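Local structure of pullulanase C protein (5HJ1) at residues Val25-Asn37 / Gln51-Arg65. The protein is a type II secretion system component whose PDZ domain, captured here with a fatty acid, probably takes part in exporting pullulanase across the outer membrane. Sequence-based numbering, arbitrary orientation.
Sequences VLSGDKLLGYRLN and QANDLAIALNGIDLR
Within the PDZ-domain sheet, strand 30-37 pairs antiparallel with strand 54-59 beside the pocket that holds vaccenic acid. Tyr34 and Ala56 form a hydrogen-bonded pair: Tyr34 N gives to Ala56 O at 3.0 Å, and Ala56 N returns a bond to Tyr34 O. Their side chains share a face with Leu36, whose CD1 lies 4.0 Å from Ala56 CB. The fatty acid touches Tyr34, Ala56 and Leu64; CE1 of the tyrosine ring meets Leu64 CB at 4.2 Å, and a water joins Tyr34 OH to Leu64 O. On the other face Leu55 holds CG anti to its own N (chi1 -176°), placing CD1 against Gly33 and Val25 CG2 and centrally over one face of the Arg35 guanidinium. Bends at chi2 and chi3 fold Arg35 back over Leu55, and NH1 gives to Asn53 O at 2.8 Å. Next to it, Asn37 and Asn53 set their amides perpendicular: Asn37 ND2 reaches Asn53 OD1 almost straight (3.0 Å, 176°), from above the acceptor's carbonyl plane, while Asn37 OD1 takes Asn53 N. Where the strands diverge, the aliphatic part of Arg65 lies along the Leu31 and Leu32 carbonyls; water links its NH2 to Leu32 O, and Asp63 OD1 takes both its NE (salt bridge, 3.0 Å) and its N (Asx turn). Polar bonds thus tie turn 51-54 to the strand, water bridges span the divergent end, and between them Tyr34 and Ala56 meet the lipid.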
# COMPACT_ATOMS: atom_id res chain seq x y z
N VAL A 25 7.42 -6.48 4.98
CA VAL A 25 8.71 -6.34 5.73
C VAL A 25 8.54 -6.90 7.13
O VAL A 25 7.73 -6.44 7.89
CB VAL A 25 9.11 -4.86 5.82
CG1 VAL A 25 10.44 -4.74 6.59
CG2 VAL A 25 9.20 -4.21 4.46
N LEU A 26 9.25 -7.98 7.38
CA LEU A 26 9.23 -8.62 8.68
C LEU A 26 10.39 -8.23 9.55
O LEU A 26 11.50 -8.15 9.09
CB LEU A 26 9.31 -10.16 8.55
CG LEU A 26 8.26 -10.77 7.66
CD1 LEU A 26 8.39 -12.27 7.73
CD2 LEU A 26 6.88 -10.36 8.07
N SER A 27 10.05 -8.12 10.81
CA SER A 27 11.02 -7.96 11.91
C SER A 27 10.59 -8.85 13.09
O SER A 27 9.51 -8.63 13.70
CB SER A 27 11.03 -6.52 12.34
OG SER A 27 11.93 -6.38 13.42
N GLY A 28 11.29 -9.96 13.32
CA GLY A 28 10.86 -10.85 14.41
C GLY A 28 9.51 -11.42 14.07
O GLY A 28 9.30 -11.73 12.88
N ASP A 29 8.58 -11.37 15.01
CA ASP A 29 7.20 -11.87 14.82
C ASP A 29 6.30 -10.74 14.35
O ASP A 29 5.09 -10.90 14.38
CB ASP A 29 6.59 -12.58 16.05
CG ASP A 29 6.31 -11.67 17.24
OD1 ASP A 29 6.71 -10.49 17.22
OD2 ASP A 29 5.74 -12.20 18.24
N LYS A 30 6.88 -9.63 13.92
CA LYS A 30 6.07 -8.46 13.51
C LYS A 30 6.17 -8.11 12.04
O LYS A 30 7.25 -8.17 11.48
CB LYS A 30 6.54 -7.21 14.28
CG LYS A 30 6.33 -7.29 15.79
CD LYS A 30 4.83 -7.21 16.12
CE LYS A 30 4.50 -7.31 17.61
NZ LYS A 30 4.67 -8.71 18.12
N LEU A 31 5.05 -7.68 11.52
CA LEU A 31 5.05 -7.15 10.20
C LEU A 31 5.21 -5.63 10.37
O LEU A 31 4.42 -4.99 11.07
CB LEU A 31 3.73 -7.55 9.54
CG LEU A 31 3.40 -6.96 8.21
CD1 LEU A 31 4.33 -7.43 7.18
CD2 LEU A 31 2.00 -7.45 7.82
N LEU A 32 6.22 -5.02 9.78
CA LEU A 32 6.45 -3.57 9.89
C LEU A 32 5.60 -2.74 8.90
O LEU A 32 5.33 -1.57 9.12
CB LEU A 32 7.91 -3.23 9.61
CG LEU A 32 8.90 -3.84 10.59
CD1 LEU A 32 10.29 -3.32 10.28
CD2 LEU A 32 8.54 -3.53 12.01
N GLY A 33 5.19 -3.42 7.86
CA GLY A 33 4.42 -2.76 6.78
C GLY A 33 4.83 -3.38 5.50
O GLY A 33 5.38 -4.47 5.43
N TYR A 34 4.51 -2.69 4.41
CA TYR A 34 4.77 -3.18 3.06
C TYR A 34 5.66 -2.22 2.35
O TYR A 34 5.31 -1.01 2.19
CB TYR A 34 3.47 -3.36 2.25
CG TYR A 34 2.64 -4.48 2.80
CD1 TYR A 34 1.79 -4.29 3.90
CD2 TYR A 34 2.76 -5.77 2.31
CE1 TYR A 34 1.11 -5.37 4.45
CE2 TYR A 34 2.04 -6.84 2.85
CZ TYR A 34 1.20 -6.61 3.93
OH TYR A 34 0.48 -7.68 4.51
N ARG A 35 6.80 -2.68 1.88
CA ARG A 35 7.78 -1.81 1.20
C ARG A 35 7.30 -1.63 -0.24
O ARG A 35 7.03 -2.58 -0.96
CB ARG A 35 9.14 -2.51 1.19
CG ARG A 35 10.36 -1.67 0.69
CD ARG A 35 10.70 -0.55 1.58
NE ARG A 35 11.10 -1.02 2.91
CZ ARG A 35 11.17 -0.27 3.97
NH1 ARG A 35 10.84 1.00 3.90
NH2 ARG A 35 11.52 -0.79 5.16
N LEU A 36 7.24 -0.38 -0.70
CA LEU A 36 6.75 -0.02 -2.00
C LEU A 36 7.86 0.50 -2.89
O LEU A 36 8.69 1.30 -2.47
CB LEU A 36 5.69 1.10 -1.94
CG LEU A 36 4.56 0.84 -0.96
CD1 LEU A 36 3.65 2.08 -0.97
CD2 LEU A 36 3.81 -0.40 -1.29
N ASN A 37 7.83 0.05 -4.16
CA ASN A 37 8.74 0.54 -5.20
C ASN A 37 7.93 0.57 -6.48
O ASN A 37 6.84 -0.00 -6.61
CB ASN A 37 10.00 -0.31 -5.27
CG ASN A 37 11.02 0.15 -4.30
OD1 ASN A 37 11.44 1.31 -4.33
ND2 ASN A 37 11.36 -0.70 -3.33
N GLN A 51 7.37 7.60 -2.96
CA GLN A 51 8.81 7.57 -3.08
C GLN A 51 9.32 6.17 -3.01
O GLN A 51 8.75 5.34 -2.33
CB GLN A 51 9.47 8.45 -2.05
CG GLN A 51 9.17 9.93 -2.30
CD GLN A 51 9.94 10.47 -3.50
OE1 GLN A 51 11.17 10.46 -3.54
NE2 GLN A 51 9.21 10.92 -4.52
N ALA A 52 10.42 5.90 -3.69
CA ALA A 52 11.01 4.58 -3.63
C ALA A 52 11.28 4.23 -2.17
O ALA A 52 11.74 5.05 -1.33
CB ALA A 52 12.37 4.59 -4.34
N ASN A 53 11.04 2.96 -1.89
CA ASN A 53 11.22 2.41 -0.53
C ASN A 53 10.33 2.97 0.54
O ASN A 53 10.60 2.83 1.74
CB ASN A 53 12.73 2.40 -0.15
CG ASN A 53 13.48 1.43 -0.96
OD1 ASN A 53 13.10 0.27 -1.12
ND2 ASN A 53 14.59 1.87 -1.53
N ASP A 54 9.21 3.56 0.14
CA ASP A 54 8.23 3.94 1.13
C ASP A 54 7.71 2.68 1.84
O ASP A 54 7.65 1.59 1.29
CB ASP A 54 6.98 4.61 0.45
CG ASP A 54 7.11 6.10 0.24
OD1 ASP A 54 7.99 6.74 0.87
OD2 ASP A 54 6.27 6.62 -0.49
N LEU A 55 7.31 2.86 3.10
CA LEU A 55 6.73 1.78 3.92
C LEU A 55 5.28 2.03 4.15
O LEU A 55 4.95 2.98 4.89
CB LEU A 55 7.50 1.66 5.24
CG LEU A 55 7.05 0.50 6.12
CD1 LEU A 55 7.55 -0.82 5.60
CD2 LEU A 55 7.50 0.66 7.60
N ALA A 56 4.42 1.27 3.48
CA ALA A 56 2.96 1.38 3.66
C ALA A 56 2.54 0.77 4.99
O ALA A 56 2.79 -0.40 5.27
CB ALA A 56 2.20 0.73 2.54
N ILE A 57 1.89 1.61 5.81
CA ILE A 57 1.42 1.16 7.13
C ILE A 57 -0.11 1.24 7.34
O ILE A 57 -0.61 0.62 8.31
CB ILE A 57 2.19 1.89 8.28
CG1 ILE A 57 1.92 3.36 8.25
CG2 ILE A 57 3.67 1.57 8.22
CD1 ILE A 57 2.39 4.10 9.49
N ALA A 58 -0.84 1.96 6.52
CA ALA A 58 -2.32 2.03 6.64
C ALA A 58 -2.94 2.17 5.29
O ALA A 58 -2.38 2.80 4.40
CB ALA A 58 -2.75 3.17 7.59
N LEU A 59 -4.16 1.66 5.18
CA LEU A 59 -4.96 1.76 3.94
C LEU A 59 -6.33 2.24 4.41
O LEU A 59 -6.99 1.59 5.22
CB LEU A 59 -5.06 0.40 3.25
CG LEU A 59 -6.03 0.32 2.05
CD1 LEU A 59 -5.63 1.17 0.88
CD2 LEU A 59 -6.12 -1.14 1.56
N ASN A 60 -6.71 3.46 3.96
CA ASN A 60 -7.98 4.08 4.42
C ASN A 60 -8.12 4.11 5.91
O ASN A 60 -9.17 3.86 6.51
CB ASN A 60 -9.18 3.40 3.81
CG ASN A 60 -9.17 3.48 2.32
OD1 ASN A 60 -8.93 4.56 1.74
ND2 ASN A 60 -9.40 2.37 1.67
N GLY A 61 -7.02 4.42 6.55
CA GLY A 61 -6.96 4.53 7.94
C GLY A 61 -6.92 3.25 8.78
O GLY A 61 -6.89 3.30 9.99
N ILE A 62 -6.92 2.07 8.11
CA ILE A 62 -6.84 0.76 8.73
C ILE A 62 -5.38 0.30 8.73
O ILE A 62 -4.73 0.32 7.68
CB ILE A 62 -7.74 -0.21 7.96
CG1 ILE A 62 -9.22 0.24 7.99
CG2 ILE A 62 -7.64 -1.59 8.66
CD1 ILE A 62 -10.09 -0.45 6.94
N ASP A 63 -4.92 -0.13 9.88
CA ASP A 63 -3.56 -0.61 10.09
C ASP A 63 -3.26 -1.86 9.28
O ASP A 63 -3.84 -2.93 9.49
CB ASP A 63 -3.35 -0.88 11.57
CG ASP A 63 -1.90 -1.02 11.96
OD1 ASP A 63 -1.01 -1.19 11.08
OD2 ASP A 63 -1.67 -1.05 13.20
N LEU A 64 -2.28 -1.78 8.38
CA LEU A 64 -1.88 -2.88 7.56
C LEU A 64 -1.06 -3.91 8.29
O LEU A 64 -0.86 -5.00 7.75
CB LEU A 64 -1.13 -2.37 6.35
CG LEU A 64 -1.97 -1.67 5.26
CD1 LEU A 64 -1.14 -1.10 4.18
CD2 LEU A 64 -3.04 -2.58 4.69
N ARG A 65 -0.58 -3.52 9.45
CA ARG A 65 0.32 -4.41 10.23
C ARG A 65 -0.47 -5.41 11.02
O ARG A 65 0.12 -6.41 11.42
CB ARG A 65 1.22 -3.56 11.10
CG ARG A 65 2.07 -2.55 10.30
CD ARG A 65 2.76 -1.51 11.14
NE ARG A 65 1.83 -0.51 11.67
CZ ARG A 65 2.23 0.62 12.25
NH1 ARG A 65 1.31 1.49 12.68
NH2 ARG A 65 3.51 0.94 12.36
O HOH W 1 2.29 -7.40 12.86
O HOH W 2 6.01 -0.17 11.19
O HOH W 3 -1.11 -7.46 6.60